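Local coordinates for protein WbmS, polysaccharide deacetylase involved in O-antigen biosynthesis (Bordetella bronchiseptica, PDB 3HFT) that probably removes acetyl groups from a carbohydrate substrate during O-antigen biosynthesis, with a zinc ion bound in its deacetylase fold, at residues I158-P162 and Q198-I202; D18-A22 and L252-I257; F87-V91 and L117-S123. All blocks are in the same frame, centred on the assembly; numbering follows the deposited sequence. Where two conformers were deposited one is given.

Interaction 1 of 3, residues I158-P162 and Q198-I202; sequences IVLQP and QPDGI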
ATOM      1  N   ILE A 158       9.406  11.821   1.499  1.00 30.88           N
ATOM      2  CA  ILE A 158       8.264  11.744   2.397  1.00 29.59           C
ATOM      3  C   ILE A 158       8.730  11.342   3.788  1.00 32.95           C
ATOM      4  O   ILE A 158       9.329  10.258   3.978  1.00 34.45           O
ATOM      5  CB  ILE A 158       7.231  10.706   1.894  1.00 32.18           C
ATOM      6  CG1 ILE A 158       6.716  11.111   0.496  1.00 35.36           C
ATOM      7  CG2 ILE A 158       6.051  10.616   2.890  1.00 30.52           C
ATOM      8  CD1 ILE A 158       5.909  10.038  -0.245  1.00 29.58           C
ATOM      9  N   VAL A 159       8.406  12.185   4.762  1.00 32.98           N
ATOM     10  CA  VAL A 159       8.667  11.872   6.174  1.00 33.25           C
ATOM     11  C   VAL A 159       7.516  11.035   6.644  1.00 33.47           C
ATOM     12  O   VAL A 159       6.340  11.439   6.586  1.00 31.59           O
ATOM     13  CB  VAL A 159       8.801  13.105   7.034  1.00 34.09           C
ATOM     14  CG1 VAL A 159       9.045  12.745   8.519  1.00 31.27           C
ATOM     15  CG2 VAL A 159       9.932  13.980   6.513  1.00 33.52           C
ATOM     16  N   LEU A 160       7.857   9.861   7.155  1.00 33.91           N
ATOM     17  CA  LEU A 160       6.860   8.844   7.482  1.00 33.97           C
ATOM     18  C   LEU A 160       6.464   8.802   8.922  1.00 34.52           C
ATOM     19  O   LEU A 160       7.300   9.071   9.810  1.00 30.49           O
ATOM     20  CB  LEU A 160       7.404   7.508   7.116  1.00 33.90           C
ATOM     21  CG  LEU A 160       7.616   7.252   5.623  1.00 37.88           C
ATOM     22  CD1 LEU A 160       8.298   5.917   5.437  1.00 33.98           C
ATOM     23  CD2 LEU A 160       6.261   7.323   4.866  1.00 35.46           C
ATOM     24  N   GLN A 161       5.203   8.423   9.145  0.50 33.96           N
ATOM     25  CA  GLN A 161       4.587   8.299  10.464  0.50 34.51           C
ATOM     26  C   GLN A 161       3.564   7.142  10.363  0.50 33.71           C
ATOM     27  O   GLN A 161       2.892   7.002   9.328  0.50 31.59           O
ATOM     28  CB  GLN A 161       3.821   9.608  10.816  0.50 35.61           C
ATOM     29  CG  GLN A 161       4.561  10.951  10.518  0.50 39.67           C
ATOM     30  CD  GLN A 161       5.677  11.238  11.503  0.50 35.29           C
ATOM     31  OE1 GLN A 161       5.744  10.590  12.538  0.50 36.98           O
ATOM     32  NE2 GLN A 161       6.547  12.224  11.201  0.50 24.95           N
ATOM     33  N   PRO A 162       3.397   6.335  11.428  1.00 34.83           N
ATOM     34  CA  PRO A 162       2.355   5.317  11.372  1.00 34.08           C
ATOM     35  C   PRO A 162       1.007   6.059  11.489  1.00 34.10           C
ATOM     36  O   PRO A 162       0.977   7.214  11.911  1.00 31.81           O
ATOM     37  CB  PRO A 162       2.623   4.476  12.635  1.00 34.17           C
ATOM     38  CG  PRO A 162       3.169   5.498  13.597  1.00 37.85           C
ATOM     39  CD  PRO A 162       4.029   6.388  12.750  1.00 34.77           C
ATOM     40  N   GLN A 198      15.329   9.175   9.246  1.00 29.15           N
ATOM     41  CA  GLN A 198      14.458  10.282   9.525  1.00 30.29           C
ATOM     42  C   GLN A 198      14.427  10.542  11.049  1.00 32.47           C
ATOM     43  O   GLN A 198      13.813   9.774  11.820  1.00 32.94           O
ATOM     44  CB  GLN A 198      13.040   9.963   9.032  1.00 31.84           C
ATOM     45  CG  GLN A 198      12.989   9.441   7.590  1.00 37.27           C
ATOM     46  CD  GLN A 198      11.596   9.383   7.028  1.00 33.62           C
ATOM     47  OE1 GLN A 198      10.600   9.552   7.756  1.00 31.89           O
ATOM     48  NE2 GLN A 198      11.506   9.166   5.705  1.00 31.60           N
ATOM     49  N   PRO A 199      15.091  11.610  11.501  1.00 32.09           N
ATOM     50  CA  PRO A 199      15.023  11.889  12.942  1.00 31.44           C
ATOM     51  C   PRO A 199      13.627  12.270  13.342  1.00 30.42           C
ATOM     52  O   PRO A 199      13.268  12.203  14.527  1.00 29.19           O
ATOM     53  CB  PRO A 199      15.950  13.086  13.112  1.00 31.86           C
ATOM     54  CG  PRO A 199      16.185  13.618  11.790  1.00 36.65           C
ATOM     55  CD  PRO A 199      15.891  12.607  10.778  1.00 32.33           C
ATOM     56  N   ASP A 200      12.845  12.680  12.343  1.00 28.80           N
ATOM     57  CA  ASP A 200      11.492  13.198  12.513  1.00 31.29           C
ATOM     58  C   ASP A 200      10.386  12.246  12.034  1.00 30.18           C
ATOM     59  O   ASP A 200       9.222  12.638  11.993  1.00 31.15           O
ATOM     60  CB  ASP A 200      11.318  14.534  11.768  1.00 30.52           C
ATOM     61  CG  ASP A 200      11.842  14.503  10.315  1.00 31.61           C
ATOM     62  OD1 ASP A 200      12.452  13.514   9.859  1.00 32.36           O
ATOM     63  OD2 ASP A 200      11.670  15.533   9.639  1.00 32.28           O
ATOM     64  N   GLY A 201      10.743  11.015  11.723  1.00 31.48           N
ATOM     65  CA  GLY A 201       9.764  10.044  11.255  1.00 31.87           C
ATOM     66  C   GLY A 201      10.045   8.687  11.832  1.00 32.12           C
ATOM     67  O   GLY A 201      10.949   8.532  12.672  1.00 34.05           O
ATOM     68  N   ILE A 202       9.251   7.705  11.415  1.00 32.45           N
ATOM     69  CA  ILE A 202       9.456   6.327  11.789  1.00 30.56           C
ATOM     70  C   ILE A 202      10.384   5.642  10.800  1.00 32.07           C
ATOM     71  O   ILE A 202      10.253   5.835   9.597  1.00 32.98           O
ATOM     72  CB  ILE A 202       8.090   5.579  11.925  1.00 30.38           C
ATOM     73  CG1 ILE A 202       8.311   4.262  12.667  1.00 35.41           C
ATOM     74  CG2 ILE A 202       7.401   5.385  10.558  1.00 30.86           C
ATOM     75  CD1 ILE A 202       7.031   3.509  12.899  1.00 34.84           C
TER
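The flat amide of Gln198 is set against the backbone of Ile158-Pro162, and its two polar atoms straddle Val159. Leu160 N gives a nearly straight bond (171°) to Gln198 OE1 at 2.8 Å, in the carbonyl plane and on a lone pair, while Gln198 NE2 reaches Ile158 O at 3.0 Å, a partner tilted 26° out of the amide plane. This two-point grip fixes the rotation of the amide. Gln198 opens a type I beta turn ending at Gly201, just before strand 203-207 of the deacetylase core. Its chain is stretched out past CG (chi2 -169°), which carries the amide across to the opposite backbone. The side chains of Val159 and Gln198 run antiparallel past one another, and Asp200 lies roughly perpendicular to Val159, with Val159 CG1 3.5 Å from Asp200 O. A second amide, Gln161, bonds to Asp200 O through NE2 in one of two conformers, making this link less certain; its OE1 bonds to Trp35. Pro162 and Leu160 pack on the branch CG2 of Ile202, and Ile158 meets Ile158 of the second subunit. Past the turn, Ile202 N bonds to Leu160 O at 2.9 Å, approaching from above the carbonyl plane.

Interaction 2 of 3, residues D18-A22 and L252-I257; sequences DNKFA and LLARNI. With EDO (1,2-ethanediol), chain H.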
ATOM      1  N   ASP A  18      18.492   7.015  23.593  1.00 56.94           N
ATOM      2  CA  ASP A  18      19.578   6.062  23.365  1.00 56.10           C
ATOM      3  C   ASP A  18      19.062   4.629  23.075  1.00 55.67           C
ATOM      4  O   ASP A  18      19.797   3.821  22.500  1.00 54.36           O
ATOM      5  CB  ASP A  18      20.541   6.086  24.559  1.00 56.49           C
ATOM      6  CG  ASP A  18      20.980   7.509  24.929  1.00 59.64           C
ATOM      7  OD1 ASP A  18      20.103   8.368  25.206  1.00 59.84           O
ATOM      8  OD2 ASP A  18      22.201   7.764  24.949  1.00 62.52           O
ATOM      9  N   ASN A  19      17.816   4.334  23.498  1.00 54.21           N
ATOM     10  CA  ASN A  19      17.082   3.100  23.131  1.00 50.74           C
ATOM     11  C   ASN A  19      16.502   3.346  21.764  1.00 43.11           C
ATOM     12  O   ASN A  19      15.281   3.507  21.587  1.00 40.95           O
ATOM     13  CB  ASN A  19      15.929   2.800  24.097  1.00 52.71           C
ATOM     14  N   LYS A  20      17.374   3.375  20.777  1.00 42.26           N
ATOM     15  CA  LYS A  20      16.932   3.721  19.445  1.00 41.66           C
ATOM     16  C   LYS A  20      16.108   2.625  18.780  1.00 37.08           C
ATOM     17  O   LYS A  20      15.249   2.907  17.963  1.00 36.73           O
ATOM     18  CB  LYS A  20      18.137   4.067  18.578  1.00 46.68           C
ATOM     19  CG  LYS A  20      17.915   5.328  17.784  1.00 52.88           C
ATOM     20  CD  LYS A  20      19.080   5.592  16.877  1.00 60.63           C
ATOM     21  CE  LYS A  20      19.233   7.063  16.607  1.00 61.32           C
ATOM     22  NZ  LYS A  20      19.887   7.709  17.761  1.00 69.56           N
ATOM     23  N   PHE A  21      16.403   1.374  19.109  1.00 34.05           N
ATOM     24  CA  PHE A  21      15.820   0.219  18.446  1.00 33.47           C
ATOM     25  C   PHE A  21      14.594  -0.265  19.208  1.00 36.76           C
ATOM     26  O   PHE A  21      14.627  -0.421  20.446  1.00 35.86           O
ATOM     27  CB  PHE A  21      16.828  -0.912  18.326  1.00 35.89           C
ATOM     28  CG  PHE A  21      17.974  -0.616  17.394  1.00 34.42           C
ATOM     29  CD1 PHE A  21      17.851  -0.814  16.029  1.00 34.25           C
ATOM     30  CD2 PHE A  21      19.185  -0.143  17.880  1.00 41.35           C
ATOM     31  CE1 PHE A  21      18.907  -0.556  15.173  1.00 34.79           C
ATOM     32  CE2 PHE A  21      20.252   0.112  17.022  1.00 36.28           C
ATOM     33  CZ  PHE A  21      20.117  -0.097  15.664  1.00 35.33           C
ATOM     34  N   ALA A  22      13.525  -0.532  18.476  1.00 31.40           N
ATOM     35  CA  ALA A  22      12.290  -0.950  19.094  1.00 31.22           C
ATOM     36  C   ALA A  22      11.622  -2.081  18.307  1.00 32.69           C
ATOM     37  O   ALA A  22      12.060  -2.448  17.217  1.00 33.58           O
ATOM     38  CB  ALA A  22      11.361   0.264  19.215  1.00 34.29           C
ATOM     39  N   LEU A 252      25.086  -0.384  10.610  1.00 36.28           N
ATOM     40  CA  LEU A 252      23.929   0.285  11.199  1.00 37.83           C
ATOM     41  C   LEU A 252      23.857  -0.021  12.674  1.00 37.26           C
ATOM     42  O   LEU A 252      23.610   0.876  13.492  1.00 38.13           O
ATOM     43  CB  LEU A 252      22.679  -0.186  10.470  1.00 36.08           C
ATOM     44  CG  LEU A 252      21.271   0.196  10.848  1.00 43.68           C
ATOM     45  CD1 LEU A 252      20.395  -0.297   9.682  1.00 43.84           C
ATOM     46  CD2 LEU A 252      20.856  -0.430  12.155  1.00 41.31           C
ATOM     47  N   LEU A 253      24.086  -1.289  13.028  1.00 37.64           N
ATOM     48  CA  LEU A 253      24.107  -1.709  14.432  1.00 37.86           C
ATOM     49  C   LEU A 253      25.252  -1.031  15.188  1.00 39.57           C
ATOM     50  O   LEU A 253      25.035  -0.462  16.269  1.00 40.30           O
ATOM     51  CB  LEU A 253      24.226  -3.243  14.544  1.00 38.57           C
ATOM     52  CG  LEU A 253      23.003  -4.074  14.114  1.00 35.92           C
ATOM     53  CD1 LEU A 253      23.325  -5.573  13.985  1.00 34.25           C
ATOM     54  CD2 LEU A 253      21.803  -3.811  15.056  1.00 32.80           C
ATOM     55  N   ALA A 254      26.461  -1.088  14.622  1.00 39.36           N
ATOM     56  CA  ALA A 254      27.646  -0.497  15.260  1.00 40.45           C
ATOM     57  C   ALA A 254      27.483   0.997  15.501  1.00 42.14           C
ATOM     58  O   ALA A 254      27.835   1.486  16.546  1.00 43.61           O
ATOM     59  CB  ALA A 254      28.921  -0.774  14.416  1.00 39.01           C
ATOM     60  N   ARG A 255      26.956   1.720  14.530  1.00 44.33           N
ATOM     61  CA  ARG A 255      26.750   3.137  14.671  1.00 46.17           C
ATOM     62  C   ARG A 255      25.671   3.526  15.648  1.00 45.83           C
ATOM     63  O   ARG A 255      25.650   4.673  16.063  1.00 44.43           O
ATOM     64  CB  ARG A 255      26.218   3.726  13.386  1.00 48.97           C
ATOM     65  CG  ARG A 255      27.146   3.818  12.261  1.00 58.41           C
ATOM     66  CD  ARG A 255      26.420   4.561  11.151  1.00 59.49           C
ATOM     67  NE  ARG A 255      27.226   4.436   9.958  1.00 65.14           N
ATOM     68  CZ  ARG A 255      26.865   3.802   8.861  1.00 66.58           C
ATOM     69  NH1 ARG A 255      25.654   3.262   8.766  1.00 68.46           N
ATOM     70  NH2 ARG A 255      27.714   3.752   7.836  1.00 69.40           N
ATOM     71  N   ASN A 256      24.721   2.637  15.931  1.00 44.55           N
ATOM     72  CA  ASN A 256      23.518   3.035  16.675  1.00 44.86           C
ATOM     73  C   ASN A 256      23.336   2.387  18.047  1.00 45.47           C
ATOM     74  O   ASN A 256      22.393   2.709  18.747  1.00 46.36           O
ATOM     75  CB  ASN A 256      22.289   2.793  15.813  1.00 46.10           C
ATOM     76  CG  ASN A 256      22.187   3.789  14.681  1.00 48.35           C
ATOM     77  OD1 ASN A 256      21.957   4.974  14.922  1.00 48.10           O
ATOM     78  ND2 ASN A 256      22.366   3.327  13.449  1.00 41.53           N
ATOM     79  N   ILE A 257      24.218   1.490  18.448  1.00 47.55           N
ATOM     80  CA  ILE A 257      24.073   0.913  19.776  1.00 51.15           C
ATOM     81  C   ILE A 257      24.887   1.767  20.720  1.00 55.40           C
ATOM     82  O   ILE A 257      25.715   2.568  20.271  1.00 58.03           O
ATOM     83  CB  ILE A 257      24.503  -0.579  19.891  1.00 49.93           C
ATOM     84  CG1 ILE A 257      25.973  -0.777  19.521  1.00 51.37           C
ATOM     85  CG2 ILE A 257      23.569  -1.473  19.072  1.00 45.15           C
ATOM     86  CD1 ILE A 257      26.420  -2.241  19.571  1.00 53.03           C
ATOM     87  OXT ILE A 257      24.731   1.659  21.938  1.00 58.90           O
TER
HETATM   88  C1  EDO H 263      18.590   0.313  21.197  1.00 44.98           C
HETATM   89  O1  EDO H 263      17.474   0.166  22.065  1.00 59.28           O
HETATM   90  C2  EDO H 263      19.860   0.839  21.848  1.00 59.02           C
HETATM   91  O2  EDO H 263      20.333   1.957  21.058  1.00 61.69           O
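Phe21 pushes its ring against the last turn of helix 245-256. Leu252 CD2 meets the ring edge in its plane, 3.6 Å from Phe21 CE1, whereas Asn256 CB approaches obliquely, 3.6 Å from Phe21 CE2. Leu253 CD2 lies 4.1 Å from Phe21 CZ, and CG2 of the C-terminal Ile257 also approaches the ring obliquely. The ring is directed there by chi1 of -67°, with CG beside the backbone N. A 1,2-ethanediol, probably from the crystallisation liquor, also touches the ring edge, with its C1 3.4 Å from Phe21 CD2.

The Asn256 amide plane stands 81° from the ring plane. Its OD1 meets the aliphatic part of Lys20, 3.5 Å from CD, while ND2 bonds back to Leu252 O at 2.7 Å within the helix and also to Asp194. These two acceptors fix the turn of the amide; the CB that bears on Phe21 is set by the helix backbone. Arg255 forms a salt bridge to the same Asp194.

Farther out, Ile39 and Leu41 of strand 39-44 pack on Phe21, and Lys20 and Ala22 form backbone bonds with Ile39. Leu253 rests on Ile60 and Ala63 of helix 50-63, so the C-terminal helix end is packed between that helix and the N-terminal segment running beside strand 39-44.

Interaction 3 of 3, residues F87-V91 and L117-S123; sequences FELGV and LAPGCVS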
ATOM      1  N   PHE A  87      12.670  -9.503  21.358  1.00 31.75           N
ATOM      2  CA  PHE A  87      12.195  -9.898  20.042  1.00 34.42           C
ATOM      3  C   PHE A  87      10.695 -10.095  20.002  1.00 33.80           C
ATOM      4  O   PHE A  87      10.128 -10.721  20.869  1.00 32.67           O
ATOM      5  CB  PHE A  87      12.853 -11.203  19.593  1.00 32.66           C
ATOM      6  CG  PHE A  87      14.337 -11.089  19.287  1.00 36.37           C
ATOM      7  CD1 PHE A  87      14.978  -9.863  19.195  1.00 33.94           C
ATOM      8  CD2 PHE A  87      15.062 -12.224  18.992  1.00 36.04           C
ATOM      9  CE1 PHE A  87      16.321  -9.791  18.885  1.00 34.31           C
ATOM     10  CE2 PHE A  87      16.406 -12.149  18.673  1.00 36.40           C
ATOM     11  CZ  PHE A  87      17.028 -10.934  18.614  1.00 39.78           C
ATOM     12  N   GLU A  88      10.066  -9.606  18.954  1.00 31.43           N
ATOM     13  CA  GLU A  88       8.646  -9.826  18.748  1.00 31.17           C
ATOM     14  C   GLU A  88       8.496 -10.793  17.570  1.00 32.62           C
ATOM     15  O   GLU A  88       9.199 -10.675  16.567  1.00 32.12           O
ATOM     16  CB  GLU A  88       7.948  -8.514  18.439  1.00 31.78           C
ATOM     17  CG  GLU A  88       6.518  -8.686  17.954  1.00 33.88           C
ATOM     18  CD  GLU A  88       5.829  -7.362  17.656  1.00 37.74           C
ATOM     19  OE1 GLU A  88       6.424  -6.298  17.943  1.00 38.97           O
ATOM     20  OE2 GLU A  88       4.702  -7.417  17.101  1.00 36.60           O
ATOM     21  N   LEU A  89       7.598 -11.759  17.711  1.00 33.35           N
ATOM     22  CA  LEU A  89       7.301 -12.695  16.638  1.00 34.83           C
ATOM     23  C   LEU A  89       5.969 -12.264  16.015  1.00 34.61           C
ATOM     24  O   LEU A  89       4.966 -12.098  16.720  1.00 31.90           O
ATOM     25  CB  LEU A  89       7.193 -14.120  17.170  1.00 34.85           C
ATOM     26  CG  LEU A  89       6.943 -15.242  16.139  1.00 36.48           C
ATOM     27  CD1 LEU A  89       8.079 -15.344  15.105  1.00 34.67           C
ATOM     28  CD2 LEU A  89       6.686 -16.611  16.817  1.00 34.71           C
ATOM     29  N   GLY A  90       5.983 -12.069  14.702  1.00 33.91           N
ATOM     30  CA  GLY A  90       4.787 -11.794  13.932  1.00 32.65           C
ATOM     31  C   GLY A  90       4.670 -12.835  12.828  1.00 34.17           C
ATOM     32  O   GLY A  90       5.423 -13.834  12.806  1.00 32.84           O
ATOM     33  N   VAL A  91       3.720 -12.623  11.921  1.00 32.38           N
ATOM     34  CA  VAL A  91       3.449 -13.582  10.833  1.00 34.31           C
ATOM     35  C   VAL A  91       3.685 -13.002   9.451  1.00 34.59           C
ATOM     36  O   VAL A  91       3.539 -11.791   9.237  1.00 34.72           O
ATOM     37  CB  VAL A  91       1.992 -14.176  10.965  1.00 35.75           C
ATOM     38  CG1 VAL A  91       1.936 -15.107  12.152  1.00 33.97           C
ATOM     39  CG2 VAL A  91       0.936 -13.054  11.068  1.00 31.29           C
ATOM     40  N   LEU A 117       1.291 -20.338  13.719  1.00 34.85           N
ATOM     41  CA  LEU A 117       2.710 -20.218  14.030  1.00 35.63           C
ATOM     42  C   LEU A 117       3.016 -19.248  15.186  1.00 36.41           C
ATOM     43  O   LEU A 117       4.070 -19.331  15.802  1.00 35.16           O
ATOM     44  CB  LEU A 117       3.470 -19.729  12.804  1.00 36.85           C
ATOM     45  CG  LEU A 117       3.444 -20.524  11.507  1.00 36.18           C
ATOM     46  CD1 LEU A 117       4.165 -19.709  10.408  1.00 34.62           C
ATOM     47  CD2 LEU A 117       4.082 -21.872  11.714  1.00 38.11           C
ATOM     48  N   ALA A 118       2.119 -18.320  15.473  1.00 35.75           N
ATOM     49  CA  ALA A 118       2.358 -17.346  16.540  1.00 35.20           C
ATOM     50  C   ALA A 118       1.040 -16.920  17.152  1.00 36.47           C
ATOM     51  O   ALA A 118       0.601 -15.794  16.944  1.00 38.59           O
ATOM     52  CB  ALA A 118       3.114 -16.114  15.985  1.00 32.43           C
ATOM     53  N   PRO A 119       0.381 -17.819  17.898  1.00 39.35           N
ATOM     54  CA  PRO A 119      -0.922 -17.411  18.421  1.00 40.90           C
ATOM     55  C   PRO A 119      -0.818 -16.172  19.291  1.00 39.91           C
ATOM     56  O   PRO A 119       0.134 -16.018  20.057  1.00 40.45           O
ATOM     57  CB  PRO A 119      -1.386 -18.627  19.242  1.00 41.05           C
ATOM     58  CG  PRO A 119      -0.202 -19.464  19.429  1.00 41.08           C
ATOM     59  CD  PRO A 119       0.731 -19.190  18.288  1.00 40.83           C
ATOM     60  N   GLY A 120      -1.784 -15.285  19.140  1.00 42.55           N
ATOM     61  CA  GLY A 120      -1.819 -14.047  19.898  1.00 43.67           C
ATOM     62  C   GLY A 120      -0.928 -12.937  19.366  1.00 43.18           C
ATOM     63  O   GLY A 120      -0.896 -11.852  19.927  1.00 43.47           O
ATOM     64  N   CYS A 121      -0.192 -13.180  18.291  1.00 41.15           N
ATOM     65  CA  CYS A 121       0.653 -12.134  17.771  1.00 37.92           C
ATOM     66  C   CYS A 121      -0.201 -10.957  17.316  1.00 36.99           C
ATOM     67  O   CYS A 121      -1.435 -11.069  17.167  1.00 35.76           O
ATOM     68  CB  CYS A 121       1.540 -12.656  16.658  1.00 38.20           C
ATOM     69  SG  CYS A 121       0.682 -13.019  15.133  1.00 42.53           S
ATOM     70  N   VAL A 122       0.464  -9.817  17.146  1.00 33.88           N
ATOM     71  CA  VAL A 122      -0.190  -8.555  16.809  1.00 33.06           C
ATOM     72  C   VAL A 122       0.328  -7.896  15.548  1.00 31.98           C
ATOM     73  O   VAL A 122      -0.281  -6.959  15.048  1.00 33.22           O
ATOM     74  CB  VAL A 122      -0.080  -7.534  17.984  1.00 34.35           C
ATOM     75  CG1 VAL A 122      -0.828  -8.091  19.241  1.00 35.14           C
ATOM     76  CG2 VAL A 122       1.373  -7.203  18.304  1.00 34.81           C
ATOM     77  N   SER A 123       1.440  -8.374  15.010  1.00 31.12           N
ATOM     78  CA  SER A 123       2.053  -7.731  13.848  1.00 33.66           C
ATOM     79  C   SER A 123       2.122  -8.646  12.632  1.00 34.13           C
ATOM     80  O   SER A 123       2.404  -9.836  12.753  1.00 32.79           O
ATOM     81  CB  SER A 123       3.446  -7.171  14.190  1.00 34.59           C
ATOM     82  OG  SER A 123       3.378  -6.191  15.220  1.00 37.19           O
TER
HETATM   83  O   HOH W   1       3.401  -9.836  16.767  1.00 35.64           O
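Glu88 and Ser123 form the tight, polar half of this contact. Ser123 OG donates to Glu88 OE2 at 2.6 Å, meeting the syn side of the carboxylate but 25° out of its plane. With CG anti to the backbone N (chi1 169°) and the rest of the chain fully extended, Glu88 carries its carboxylate out to the opposite segment. A bridging water then donates to Glu88 OE2 at 2.8 Å and to Leu89 O, and accepts from Val122 N, linking the side chain, the strand backbone and the loop. Glu88 OE2 is thus held by two donors, and OE1 by the hydroxyl of Ser25; this buried set of bonds would be expected to stabilise a negative charge. Nearby, Gly90 CA comes within 3.3 Å of Ser123 O, and the same carbonyl accepts Val91 N at 3.2 Å, the donor lying in the carbonyl plane.

That backbone bond, with another between Val91 and Arg125, joins strand 87-91, at one edge of the five-stranded parallel sheet, to strand 123-124 of the second sheet and the residue after it. The join lies close in sequence to the metal site: the zinc ligand His92 directly follows Val91, and His127 comes shortly after strand 123-124.

The other half is apolar, held by van der Waals contact alone, and opens toward solvent at Leu89, Leu117 and the turn. Leu89 CD2 rests on Ala118 CB at 3.7 Å and also nears Leu117 O, whose bond goes to Arg82. A type II turn from Ala118 to Cys121 swings away from the strand at Pro119 and Gly120, both exposed, then brings Cys121 back. Its sulfur packs alongside the Val91 branches, SG 3.8 Å from CG1, and Cys121 also touches Leu115 of helix 107-115, while its CB lies 3.5 Å from Leu89 O.

Overall arrangement
From the N terminus, residues 18-22 open interaction 2 just ahead of strand 39-44, but its partner, 252-257, is the end of the chain, so this contact spans nearly the whole modelled protein. The other two fall within that span. Interaction 3 closes first, bringing 117-123 back to strand 87-91 after helix 107-115 and joining the edge of the parallel sheet to the start of the mixed one. Interaction 1 follows in series, tying the loop before strand 163-164 to the approach to strand 203-207. No two loops cross. The contacts do not touch: interaction 2 has nearest atoms about 7 Å from each of the others, while the centres of interactions 1 and 3 are 24 Å apart.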